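Thiosulfate sulfurtransferase (Pseudomonas aeruginosa, PDB 1YT8) probably transfers sulfur from thiosulfate to cyanide, as a sulfurtransferase built from four rhodanese-like repeats. Local coordinates at residues Tyr404-Val415 against Thr475-Arg486. Sequence-based numbering, arbitrary orientation.
Sequences YAKRHIPGAAWV and TEDGESLLASPR
His-408 and Glu-476 form an antiparallel hydrogen-bonded pair: Glu-476 N gives a 2.8 Å bond to His-408 O, and His-408 N answers to Glu-476 O. A chi1 of 57° sets CG of His-408 between the backbone N and the carbonyl carbon, which folds the ring back over that bridge. Followed outward, CB lies 4.1 Å from Glu-476 O; CG and CD2 lie under the same oxygen (CD2 at 3.3 Å), which sits above the ring centre, while Tyr-404 CE1 lies against the other face. In the ring plane, ND1 donates almost straight (177°) to Ile-409 O, which Ala-412 N reaches from the opposite face of the carbonyl, within the type II turn 409-412. CE1 meets Glu-476 OE1 edge-on at 2.9 Å. At the tip, NE2 makes a weak bond to Gly-478 O and lies 3.0 Å from Ser-480 OG.

In this rhodanese-like domain, strand 413-414 is an outermost strand of a five-stranded parallel sheet, and residues 481-483 lie beside it through a single bridge at Trp-414 and Leu-482. That bridge rests on two backbone bonds, Trp-414 N to Leu-481 O and Ala-483 N to Trp-414 O, both 2.9 Å. Tyr-404 OH accepts from Leu-481 N while donating to Ala-412 O.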
loop_
_atom_site.group_PDB
_atom_site.type_symbol
_atom_site.label_atom_id
_atom_site.label_comp_id
_atom_site.label_asym_id
_atom_site.label_seq_id
_atom_site.Cartn_x
_atom_site.Cartn_y
_atom_site.Cartn_z
ATOM N N TYR A 404 -16.448 -10.038 -3.718
ATOM C CA TYR A 404 -17.605 -10.581 -4.415
ATOM C C TYR A 404 -17.689 -12.098 -4.224
ATOM O O TYR A 404 -18.740 -12.629 -3.874
ATOM C CB TYR A 404 -17.512 -10.248 -5.908
ATOM C CG TYR A 404 -18.574 -10.906 -6.755
ATOM C CD1 TYR A 404 -19.860 -10.367 -6.851
ATOM C CD2 TYR A 404 -18.297 -12.078 -7.455
ATOM C CE1 TYR A 404 -20.845 -10.987 -7.634
ATOM C CE2 TYR A 404 -19.272 -12.705 -8.232
ATOM C CZ TYR A 404 -20.537 -12.156 -8.318
ATOM O OH TYR A 404 -21.485 -12.780 -9.095
ATOM N N ALA A 405 -16.573 -12.785 -4.449
ATOM C CA ALA A 405 -16.510 -14.239 -4.310
ATOM C C ALA A 405 -16.848 -14.698 -2.899
ATOM O O ALA A 405 -17.336 -15.810 -2.697
ATOM C CB ALA A 405 -15.117 -14.739 -4.699
ATOM N N LYS A 406 -16.588 -13.839 -1.922
ATOM C CA LYS A 406 -16.863 -14.175 -0.533
ATOM C C LYS A 406 -18.348 -14.053 -0.201
ATOM O O LYS A 406 -18.904 -14.885 0.523
ATOM C CB LYS A 406 -16.046 -13.269 0.392
ATOM C CG LYS A 406 -16.226 -13.557 1.875
ATOM C CD LYS A 406 -15.234 -12.769 2.723
ATOM C CE LYS A 406 -15.446 -13.023 4.216
ATOM N NZ LYS A 406 -15.298 -14.463 4.584
ATOM N N ARG A 407 -18.997 -13.027 -0.742
ATOM C CA ARG A 407 -20.414 -12.811 -0.466
ATOM C C ARG A 407 -20.987 -11.697 -1.336
ATOM O O ARG A 407 -20.379 -10.640 -1.478
ATOM C CB ARG A 407 -20.589 -12.443 1.010
ATOM C CG ARG A 407 -22.026 -12.345 1.490
ATOM C CD ARG A 407 -22.059 -11.850 2.929
ATOM N NE ARG A 407 -21.478 -10.514 3.034
ATOM C CZ ARG A 407 -21.243 -9.880 4.179
ATOM N NH1 ARG A 407 -21.534 -10.458 5.337
ATOM N NH2 ARG A 407 -20.723 -8.658 4.165
ATOM N N HIS A 408 -22.159 -11.936 -1.915
ATOM C CA HIS A 408 -22.797 -10.933 -2.755
ATOM C C HIS A 408 -24.294 -11.178 -2.871
ATOM O O HIS A 408 -24.791 -12.250 -2.526
ATOM C CB HIS A 408 -22.152 -10.925 -4.146
ATOM C CG HIS A 408 -22.190 -12.250 -4.842
ATOM N ND1 HIS A 408 -23.329 -12.746 -5.442
ATOM C CD2 HIS A 408 -21.228 -13.183 -5.032
ATOM C CE1 HIS A 408 -23.064 -13.927 -5.974
ATOM N NE2 HIS A 408 -21.796 -14.215 -5.739
ATOM N N ILE A 409 -25.011 -10.165 -3.340
ATOM C CA ILE A 409 -26.450 -10.269 -3.519
ATOM C C ILE A 409 -26.716 -11.334 -4.578
ATOM O O ILE A 409 -26.072 -11.349 -5.626
ATOM C CB ILE A 409 -27.025 -8.908 -3.967
ATOM C CG1 ILE A 409 -26.725 -7.857 -2.896
ATOM C CG2 ILE A 409 -28.523 -9.022 -4.217
ATOM C CD1 ILE A 409 -27.081 -6.428 -3.291
ATOM N N PRO A 410 -27.662 -12.252 -4.317
ATOM C CA PRO A 410 -27.979 -13.313 -5.279
ATOM C C PRO A 410 -28.278 -12.776 -6.677
ATOM O O PRO A 410 -29.108 -11.879 -6.839
ATOM C CB PRO A 410 -29.192 -13.993 -4.650
ATOM C CG PRO A 410 -28.940 -13.827 -3.188
ATOM C CD PRO A 410 -28.494 -12.381 -3.109
ATOM N N GLY A 411 -27.593 -13.327 -7.677
ATOM C CA GLY A 411 -27.802 -12.898 -9.048
ATOM C C GLY A 411 -26.939 -11.730 -9.508
ATOM O O GLY A 411 -26.877 -11.442 -10.702
ATOM N N ALA A 412 -26.279 -11.055 -8.573
ATOM C CA ALA A 412 -25.431 -9.916 -8.918
ATOM C C ALA A 412 -24.296 -10.317 -9.855
ATOM O O ALA A 412 -23.768 -11.429 -9.773
ATOM C CB ALA A 412 -24.861 -9.287 -7.652
ATOM N N ALA A 413 -23.931 -9.410 -10.757
ATOM C CA ALA A 413 -22.845 -9.658 -11.697
ATOM C C ALA A 413 -21.648 -8.803 -11.286
ATOM O O ALA A 413 -21.786 -7.602 -11.057
ATOM C CB ALA A 413 -23.280 -9.295 -13.121
ATOM N N TRP A 414 -20.476 -9.419 -11.171
ATOM C CA TRP A 414 -19.292 -8.653 -10.805
ATOM C C TRP A 414 -18.760 -7.951 -12.051
ATOM O O TRP A 414 -18.706 -8.539 -13.135
ATOM C CB TRP A 414 -18.195 -9.553 -10.222
ATOM C CG TRP A 414 -16.979 -8.762 -9.842
ATOM C CD1 TRP A 414 -16.841 -7.943 -8.757
ATOM C CD2 TRP A 414 -15.771 -8.631 -10.601
ATOM N NE1 TRP A 414 -15.622 -7.304 -8.797
ATOM C CE2 TRP A 414 -14.946 -7.707 -9.918
ATOM C CE3 TRP A 414 -15.306 -9.202 -11.795
ATOM C CZ2 TRP A 414 -13.676 -7.339 -10.389
ATOM C CZ3 TRP A 414 -14.042 -8.835 -12.266
ATOM C CH2 TRP A 414 -13.244 -7.910 -11.560
ATOM N N VAL A 415 -18.361 -6.695 -11.892
ATOM C CA VAL A 415 -17.844 -5.922 -13.011
ATOM C C VAL A 415 -16.681 -5.024 -12.614
ATOM O O VAL A 415 -16.474 -4.728 -11.435
ATOM C CB VAL A 415 -18.932 -4.997 -13.616
ATOM C CG1 VAL A 415 -20.112 -5.816 -14.116
ATOM C CG2 VAL A 415 -19.394 -3.999 -12.570
ATOM N N THR A 475 -27.663 -14.161 0.803
ATOM C CA THR A 475 -26.519 -13.866 -0.045
ATOM C C THR A 475 -26.039 -15.127 -0.749
ATOM O O THR A 475 -26.455 -16.241 -0.422
ATOM C CB THR A 475 -25.346 -13.253 0.754
ATOM O OG1 THR A 475 -24.988 -14.121 1.835
ATOM C CG2 THR A 475 -25.729 -11.888 1.299
ATOM N N GLU A 476 -25.161 -14.933 -1.722
ATOM C CA GLU A 476 -24.616 -16.017 -2.522
ATOM C C GLU A 476 -23.103 -15.818 -2.571
ATOM O O GLU A 476 -22.625 -14.687 -2.490
ATOM C CB GLU A 476 -25.232 -15.929 -3.923
ATOM C CG GLU A 476 -24.730 -16.911 -4.963
ATOM C CD GLU A 476 -25.408 -16.696 -6.315
ATOM O OE1 GLU A 476 -25.312 -15.572 -6.867
ATOM O OE2 GLU A 476 -26.041 -17.646 -6.824
ATOM N N ASP A 477 -22.344 -16.907 -2.669
ATOM C CA ASP A 477 -20.891 -16.787 -2.737
ATOM C C ASP A 477 -20.327 -17.490 -3.963
ATOM O O ASP A 477 -21.056 -18.146 -4.703
ATOM C CB ASP A 477 -20.220 -17.330 -1.467
ATOM C CG ASP A 477 -20.575 -18.778 -1.180
ATOM O OD1 ASP A 477 -20.818 -19.542 -2.137
ATOM O OD2 ASP A 477 -20.591 -19.157 0.011
ATOM N N GLY A 478 -19.023 -17.342 -4.177
ATOM C CA GLY A 478 -18.389 -17.956 -5.327
ATOM C C GLY A 478 -18.414 -17.005 -6.508
ATOM O O GLY A 478 -18.964 -15.907 -6.415
ATOM N N GLU A 479 -17.813 -17.423 -7.616
ATOM C CA GLU A 479 -17.771 -16.609 -8.827
ATOM C C GLU A 479 -19.047 -16.871 -9.622
ATOM O O GLU A 479 -19.005 -17.379 -10.741
ATOM C CB GLU A 479 -16.544 -16.983 -9.659
ATOM C CG GLU A 479 -15.239 -16.958 -8.873
ATOM C CD GLU A 479 -14.032 -17.269 -9.736
ATOM O OE1 GLU A 479 -14.001 -18.353 -10.355
ATOM O OE2 GLU A 479 -13.113 -16.425 -9.797
ATOM N N SER A 480 -20.181 -16.509 -9.032
ATOM C CA SER A 480 -21.486 -16.727 -9.650
ATOM C C SER A 480 -21.626 -16.197 -11.073
ATOM O O SER A 480 -22.002 -16.936 -11.987
ATOM C CB SER A 480 -22.573 -16.124 -8.762
ATOM O OG SER A 480 -22.457 -16.626 -7.442
ATOM N N LEU A 481 -21.333 -14.915 -11.262
ATOM C CA LEU A 481 -21.440 -14.309 -12.581
ATOM C C LEU A 481 -20.413 -13.197 -12.759
ATOM O O LEU A 481 -20.602 -12.092 -12.263
ATOM C CB LEU A 481 -22.848 -13.745 -12.779
ATOM C CG LEU A 481 -23.161 -13.142 -14.152
ATOM C CD1 LEU A 481 -22.874 -14.155 -15.251
ATOM C CD2 LEU A 481 -24.623 -12.709 -14.186
ATOM N N LEU A 482 -19.325 -13.496 -13.466
ATOM C CA LEU A 482 -18.274 -12.511 -13.703
ATOM C C LEU A 482 -18.439 -11.929 -15.102
ATOM O O LEU A 482 -18.264 -12.630 -16.098
ATOM C CB LEU A 482 -16.897 -13.170 -13.575
ATOM C CG LEU A 482 -16.644 -13.931 -12.269
ATOM C CD1 LEU A 482 -15.280 -14.605 -12.325
ATOM C CD2 LEU A 482 -16.727 -12.974 -11.086
ATOM N N ALA A 483 -18.782 -10.648 -15.169
ATOM C CA ALA A 483 -18.985 -9.976 -16.445
ATOM C C ALA A 483 -17.707 -9.286 -16.915
ATOM O O ALA A 483 -17.676 -8.676 -17.984
ATOM C CB ALA A 483 -20.116 -8.964 -16.321
ATOM N N SER A 484 -16.660 -9.385 -16.102
ATOM C CA SER A 484 -15.357 -8.794 -16.407
ATOM C C SER A 484 -14.282 -9.772 -15.953
ATOM O O SER A 484 -14.538 -10.640 -15.125
ATOM C CB SER A 484 -15.161 -7.475 -15.646
ATOM O OG SER A 484 -16.092 -6.481 -16.035
ATOM N N PRO A 485 -13.059 -9.648 -16.492
ATOM C CA PRO A 485 -11.974 -10.553 -16.094
ATOM C C PRO A 485 -11.434 -10.151 -14.717
ATOM O O PRO A 485 -11.343 -8.964 -14.414
ATOM C CB PRO A 485 -10.945 -10.355 -17.203
ATOM C CG PRO A 485 -11.112 -8.894 -17.535
ATOM C CD PRO A 485 -12.623 -8.741 -17.570
ATOM N N ARG A 486 -11.081 -11.130 -13.883
ATOM C CA ARG A 486 -10.555 -10.824 -12.552
ATOM C C ARG A 486 -9.095 -10.395 -12.604
ATOM O O ARG A 486 -8.195 -11.188 -12.327
ATOM C CB ARG A 486 -10.689 -12.025 -11.608
ATOM C CG ARG A 486 -12.106 -12.318 -11.158
ATOM C CD ARG A 486 -12.142 -13.403 -10.084
ATOM N NE ARG A 486 -11.565 -12.963 -8.815
ATOM C CZ ARG A 486 -11.538 -13.706 -7.711
ATOM N NH1 ARG A 486 -12.055 -14.926 -7.721
ATOM N NH2 ARG A 486 -11.011 -13.225 -6.591
HETATM O O HOH W 1 -24.802 -14.089 -9.436
#